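Local coordinates for protein calmodulin-binding transcription activator 1 (Homo sapiens, PDB 2CXK) that activates transcription as a nuclear DNA-binding regulator that may interact with calmodulin, represented here by its TIG (IPT) domain, at residues N36-P48 with G55-G67. Residues are numbered along the deposited sequence; the frame is centred on the assembly and turned at random.
With SO4 (sulfate ion), chain F.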
loop_
_atom_site.group_PDB
_atom_site.type_symbol
_atom_site.label_atom_id
_atom_site.label_comp_id
_atom_site.label_asym_id
_atom_site.label_seq_id
_atom_site.Cartn_x
_atom_site.Cartn_y
_atom_site.Cartn_z
ATOM N N ASN A 36 7.432 -17.944 -6.422
ATOM C CA ASN A 36 7.933 -16.596 -6.664
ATOM C C ASN A 36 7.830 -16.195 -8.146
ATOM O O ASN A 36 8.825 -15.806 -8.760
ATOM C CB ASN A 36 9.397 -16.548 -6.212
ATOM C CG ASN A 36 10.012 -15.169 -6.334
ATOM O OD1 ASN A 36 11.231 -15.018 -6.237
ATOM N ND2 ASN A 36 9.177 -14.154 -6.532
ATOM N N ASN A 37 6.636 -16.281 -8.724
ATOM C CA ASN A 37 6.475 -15.933 -10.135
ATOM C C ASN A 37 5.436 -14.856 -10.403
ATOM O O ASN A 37 4.866 -14.789 -11.494
ATOM C CB ASN A 37 6.137 -17.182 -10.948
ATOM C CG ASN A 37 7.249 -18.203 -10.921
ATOM O OD1 ASN A 37 7.042 -19.347 -10.524
ATOM N ND2 ASN A 37 8.442 -17.792 -11.342
ATOM N N TYR A 38 5.190 -14.020 -9.401
ATOM C CA TYR A 38 4.239 -12.924 -9.541
ATOM C C TYR A 38 4.933 -11.740 -10.197
ATOM O O TYR A 38 6.136 -11.556 -10.050
ATOM C CB TYR A 38 3.739 -12.474 -8.175
ATOM C CG TYR A 38 2.702 -13.370 -7.557
ATOM C CD1 TYR A 38 1.386 -13.354 -8.014
ATOM C CD2 TYR A 38 3.027 -14.209 -6.491
ATOM C CE1 TYR A 38 0.414 -14.145 -7.425
ATOM C CE2 TYR A 38 2.060 -15.009 -5.893
ATOM C CZ TYR A 38 0.757 -14.968 -6.367
ATOM O OH TYR A 38 -0.209 -15.738 -5.770
ATOM N N SER A 39 4.167 -10.939 -10.921
ATOM C CA SER A 39 4.702 -9.745 -11.557
ATOM C C SER A 39 3.561 -8.753 -11.679
ATOM O O SER A 39 2.390 -9.115 -11.527
ATOM C CB SER A 39 5.281 -10.056 -12.948
ATOM O OG SER A 39 4.280 -10.490 -13.852
ATOM N N CYS A 40 3.905 -7.495 -11.924
ATOM C CA CYS A 40 2.902 -6.458 -12.098
ATOM C C CYS A 40 3.205 -5.786 -13.418
ATOM O O CYS A 40 4.363 -5.529 -13.745
ATOM C CB CYS A 40 2.955 -5.433 -10.960
ATOM S SG CYS A 40 2.414 -6.111 -9.370
ATOM N N LEU A 41 2.160 -5.512 -14.180
ATOM C CA LEU A 41 2.334 -4.878 -15.476
ATOM C C LEU A 41 1.728 -3.489 -15.462
ATOM O O LEU A 41 0.541 -3.329 -15.176
ATOM C CB LEU A 41 1.655 -5.709 -16.569
ATOM C CG LEU A 41 1.904 -7.222 -16.579
ATOM C CD1 LEU A 41 1.237 -7.833 -17.803
ATOM C CD2 LEU A 41 3.385 -7.510 -16.600
ATOM N N PHE A 42 2.559 -2.491 -15.747
ATOM C CA PHE A 42 2.124 -1.099 -15.820
ATOM C C PHE A 42 2.166 -0.772 -17.310
ATOM O O PHE A 42 3.244 -0.719 -17.897
ATOM C CB PHE A 42 3.093 -0.182 -15.068
ATOM C CG PHE A 42 3.119 -0.403 -13.579
ATOM C CD1 PHE A 42 3.756 -1.509 -13.035
ATOM C CD2 PHE A 42 2.511 0.513 -12.718
ATOM C CE1 PHE A 42 3.794 -1.704 -11.647
ATOM C CE2 PHE A 42 2.543 0.327 -11.332
ATOM C CZ PHE A 42 3.190 -0.789 -10.801
ATOM N N ASP A 43 1.001 -0.558 -17.917
ATOM C CA ASP A 43 0.924 -0.279 -19.348
ATOM C C ASP A 43 1.730 -1.354 -20.077
ATOM O O ASP A 43 2.531 -1.060 -20.964
ATOM C CB ASP A 43 1.488 1.116 -19.669
ATOM C CG ASP A 43 1.191 1.550 -21.109
ATOM O OD1 ASP A 43 0.148 1.125 -21.644
ATOM O OD2 ASP A 43 1.982 2.321 -21.699
ATOM N N GLN A 44 1.523 -2.603 -19.673
ATOM C CA GLN A 44 2.218 -3.743 -20.260
ATOM C C GLN A 44 3.710 -3.845 -19.937
ATOM O O GLN A 44 4.373 -4.785 -20.378
ATOM C CB GLN A 44 2.012 -3.765 -21.782
ATOM C CG GLN A 44 0.543 -3.821 -22.176
ATOM C CD GLN A 44 -0.201 -4.951 -21.478
ATOM O OE1 GLN A 44 -1.363 -4.801 -21.090
ATOM N NE2 GLN A 44 0.464 -6.092 -21.323
ATOM N N ILE A 45 4.253 -2.888 -19.187
ATOM C CA ILE A 45 5.669 -2.968 -18.816
ATOM C C ILE A 45 5.729 -3.796 -17.538
ATOM O O ILE A 45 5.165 -3.411 -16.514
ATOM C CB ILE A 45 6.290 -1.597 -18.518
ATOM C CG1 ILE A 45 6.261 -0.713 -19.763
ATOM C CG2 ILE A 45 7.735 -1.791 -18.046
ATOM C CD1 ILE A 45 6.850 0.668 -19.534
ATOM N N SER A 46 6.427 -4.922 -17.596
ATOM C CA SER A 46 6.511 -5.817 -16.449
ATOM C C SER A 46 7.640 -5.569 -15.460
ATOM O O SER A 46 8.764 -5.248 -15.845
ATOM C CB SER A 46 6.623 -7.262 -16.941
ATOM O OG SER A 46 6.674 -8.167 -15.852
ATOM N N VAL A 47 7.320 -5.724 -14.178
ATOM C CA VAL A 47 8.286 -5.616 -13.095
ATOM C C VAL A 47 7.966 -6.782 -12.161
ATOM O O VAL A 47 6.812 -7.195 -12.045
ATOM C CB VAL A 47 8.182 -4.282 -12.307
ATOM C CG1 VAL A 47 8.594 -3.118 -13.201
ATOM C CG2 VAL A 47 6.767 -4.085 -11.764
ATOM N N PRO A 48 8.986 -7.350 -11.506
ATOM C CA PRO A 48 8.716 -8.469 -10.603
ATOM C C PRO A 48 7.935 -8.009 -9.380
ATOM O O PRO A 48 7.953 -6.828 -9.035
ATOM C CB PRO A 48 10.113 -8.973 -10.250
ATOM C CG PRO A 48 10.952 -7.746 -10.349
ATOM C CD PRO A 48 10.428 -7.059 -11.580
ATOM N N GLY A 55 -2.181 -12.397 0.104
ATOM C CA GLY A 55 -3.017 -11.293 -0.321
ATOM C C GLY A 55 -2.329 -9.963 -0.540
ATOM O O GLY A 55 -2.985 -8.993 -0.922
ATOM N N VAL A 56 -1.017 -9.912 -0.325
ATOM C CA VAL A 56 -0.283 -8.659 -0.482
ATOM C C VAL A 56 0.945 -8.768 -1.368
ATOM O O VAL A 56 1.895 -9.469 -1.035
ATOM C CB VAL A 56 0.172 -8.124 0.884
ATOM C CG1 VAL A 56 0.960 -6.826 0.708
ATOM C CG2 VAL A 56 -1.047 -7.916 1.776
ATOM N N LEU A 57 0.919 -8.067 -2.496
ATOM C CA LEU A 57 2.053 -8.057 -3.414
ATOM C C LEU A 57 2.760 -6.705 -3.367
ATOM O O LEU A 57 2.112 -5.665 -3.237
ATOM C CB LEU A 57 1.586 -8.309 -4.849
ATOM C CG LEU A 57 1.240 -9.762 -5.147
ATOM C CD1 LEU A 57 0.574 -9.888 -6.516
ATOM C CD2 LEU A 57 2.520 -10.562 -5.077
ATOM N N ARG A 58 4.083 -6.735 -3.482
ATOM C CA ARG A 58 4.889 -5.518 -3.494
ATOM C C ARG A 58 5.735 -5.477 -4.759
ATOM O O ARG A 58 6.332 -6.473 -5.150
ATOM C CB ARG A 58 5.838 -5.466 -2.294
ATOM C CG ARG A 58 6.807 -4.262 -2.328
ATOM C CD ARG A 58 8.024 -4.466 -1.420
ATOM N NE ARG A 58 8.871 -5.571 -1.869
ATOM C CZ ARG A 58 9.788 -6.175 -1.118
ATOM N NH1 ARG A 58 9.990 -5.792 0.138
ATOM N NH2 ARG A 58 10.508 -7.169 -1.623
ATOM N N CYS A 59 5.796 -4.316 -5.392
ATOM C CA CYS A 59 6.627 -4.159 -6.578
ATOM C C CYS A 59 7.099 -2.714 -6.588
ATOM O O CYS A 59 6.608 -1.899 -5.817
ATOM C CB CYS A 59 5.835 -4.470 -7.855
ATOM S SG CYS A 59 4.566 -3.250 -8.315
ATOM N N TYR A 60 8.072 -2.414 -7.435
ATOM C CA TYR A 60 8.580 -1.054 -7.575
ATOM C C TYR A 60 8.211 -0.685 -9.009
ATOM O O TYR A 60 8.672 -1.316 -9.962
ATOM C CB TYR A 60 10.087 -1.050 -7.339
ATOM C CG TYR A 60 10.441 -1.654 -5.991
ATOM C CD1 TYR A 60 10.123 -0.993 -4.802
ATOM C CD2 TYR A 60 11.050 -2.906 -5.903
ATOM C CE1 TYR A 60 10.411 -1.567 -3.560
ATOM C CE2 TYR A 60 11.336 -3.486 -4.672
ATOM C CZ TYR A 60 11.019 -2.809 -3.506
ATOM O OH TYR A 60 11.347 -3.367 -2.295
ATOM N N CYS A 61 7.361 0.322 -9.165
ATOM C CA CYS A 61 6.895 0.677 -10.497
ATOM C C CYS A 61 8.009 1.116 -11.428
ATOM O O CYS A 61 9.040 1.615 -10.988
ATOM C CB CYS A 61 5.797 1.741 -10.420
ATOM S SG CYS A 61 6.330 3.402 -9.989
ATOM N N PRO A 62 7.823 0.893 -12.736
ATOM C CA PRO A 62 8.807 1.264 -13.759
ATOM C C PRO A 62 8.642 2.726 -14.160
ATOM O O PRO A 62 7.682 3.384 -13.754
ATOM C CB PRO A 62 8.477 0.308 -14.905
ATOM C CG PRO A 62 6.982 0.229 -14.819
ATOM C CD PRO A 62 6.738 0.082 -13.317
ATOM N N ALA A 63 9.589 3.240 -14.939
ATOM C CA ALA A 63 9.505 4.619 -15.406
ATOM C C ALA A 63 8.462 4.622 -16.520
ATOM O O ALA A 63 8.267 3.605 -17.187
ATOM C CB ALA A 63 10.859 5.076 -15.952
ATOM N N HIS A 64 7.795 5.751 -16.725
ATOM C CA HIS A 64 6.778 5.842 -17.774
ATOM C C HIS A 64 6.398 7.299 -18.003
ATOM O O HIS A 64 6.537 8.118 -17.098
ATOM C CB HIS A 64 5.538 5.032 -17.364
ATOM C CG HIS A 64 4.565 4.798 -18.481
ATOM N ND1 HIS A 64 3.750 5.791 -18.983
ATOM C CD2 HIS A 64 4.293 3.686 -19.207
ATOM C CE1 HIS A 64 3.020 5.302 -19.970
ATOM N NE2 HIS A 64 3.331 4.026 -20.127
ATOM N N ASP A 65 5.934 7.628 -19.212
ATOM C CA ASP A 65 5.523 8.998 -19.507
ATOM C C ASP A 65 4.342 9.346 -18.633
ATOM O O ASP A 65 3.635 8.462 -18.158
ATOM C CB ASP A 65 5.051 9.172 -20.951
ATOM C CG ASP A 65 6.089 8.792 -21.958
ATOM O OD1 ASP A 65 7.287 8.956 -21.662
ATOM O OD2 ASP A 65 5.698 8.343 -23.058
ATOM N N THR A 66 4.118 10.638 -18.443
ATOM C CA THR A 66 2.994 11.090 -17.648
ATOM C C THR A 66 1.735 10.611 -18.354
ATOM O O THR A 66 1.703 10.504 -19.581
ATOM C CB THR A 66 2.964 12.619 -17.547
ATOM O OG1 THR A 66 2.981 13.177 -18.864
ATOM C CG2 THR A 66 4.171 13.119 -16.773
ATOM N N GLY A 67 0.707 10.302 -17.572
ATOM C CA GLY A 67 -0.540 9.827 -18.138
ATOM C C GLY A 67 -1.094 8.676 -17.325
ATOM O O GLY A 67 -0.442 8.185 -16.406
HETATM S S SO4 F . 11.130 -0.665 0.510
HETATM O O1 SO4 F . 9.808 -0.804 1.247
HETATM O O2 SO4 F . 12.220 -0.493 1.557
HETATM O O3 SO4 F . 11.371 -1.931 -0.093
HETATM O O4 SO4 F . 11.059 0.573 -0.182
HETATM O O HOH W 1 9.597 -4.720 -8.569
#
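His64 and Asp43 are joined by a hydrogen bond from NE2 of the histidine to OD2 of the aspartate, 2.7 Å long and nearly straight at 167°. The acceptor lies in the imidazole plane, whereas NE2 approaches OD2 from the anti side but tilted out of the carboxylate plane, the two planes being steeply inclined. Because ND1 donates to Asp65 O, the imidazole is gripped at both nitrogens and its rotation is fixed; Tyr88 meets the ring as well. A leucine in place of His64 would probably leave the Asp43 carboxylate without this mate and the tight turn from Phe42 to Ile45 less firmly tied to the 62-65 loop.

With CG beside the backbone N (chi1 -66°), the Phe42 ring presents one face to Pro62 CD and Cys61 CB, CH-pi contacts 3.8 Å and 3.9 Å from its centroid, while Cys59 SG sits at the ring edge. That sulfur also lies 3.7 Å from Cys40 SG, a van der Waals contact and no disulfide. Further along, Leu57 CD2 makes a CH-pi contact over one face of the Tyr38 ring, 4.2 Å from its centroid. Strands 38-42 and 56-60 cross at 55°, their facing side chains filling the interior of the immunoglobulin-like beta sandwich characteristic of TIG domains.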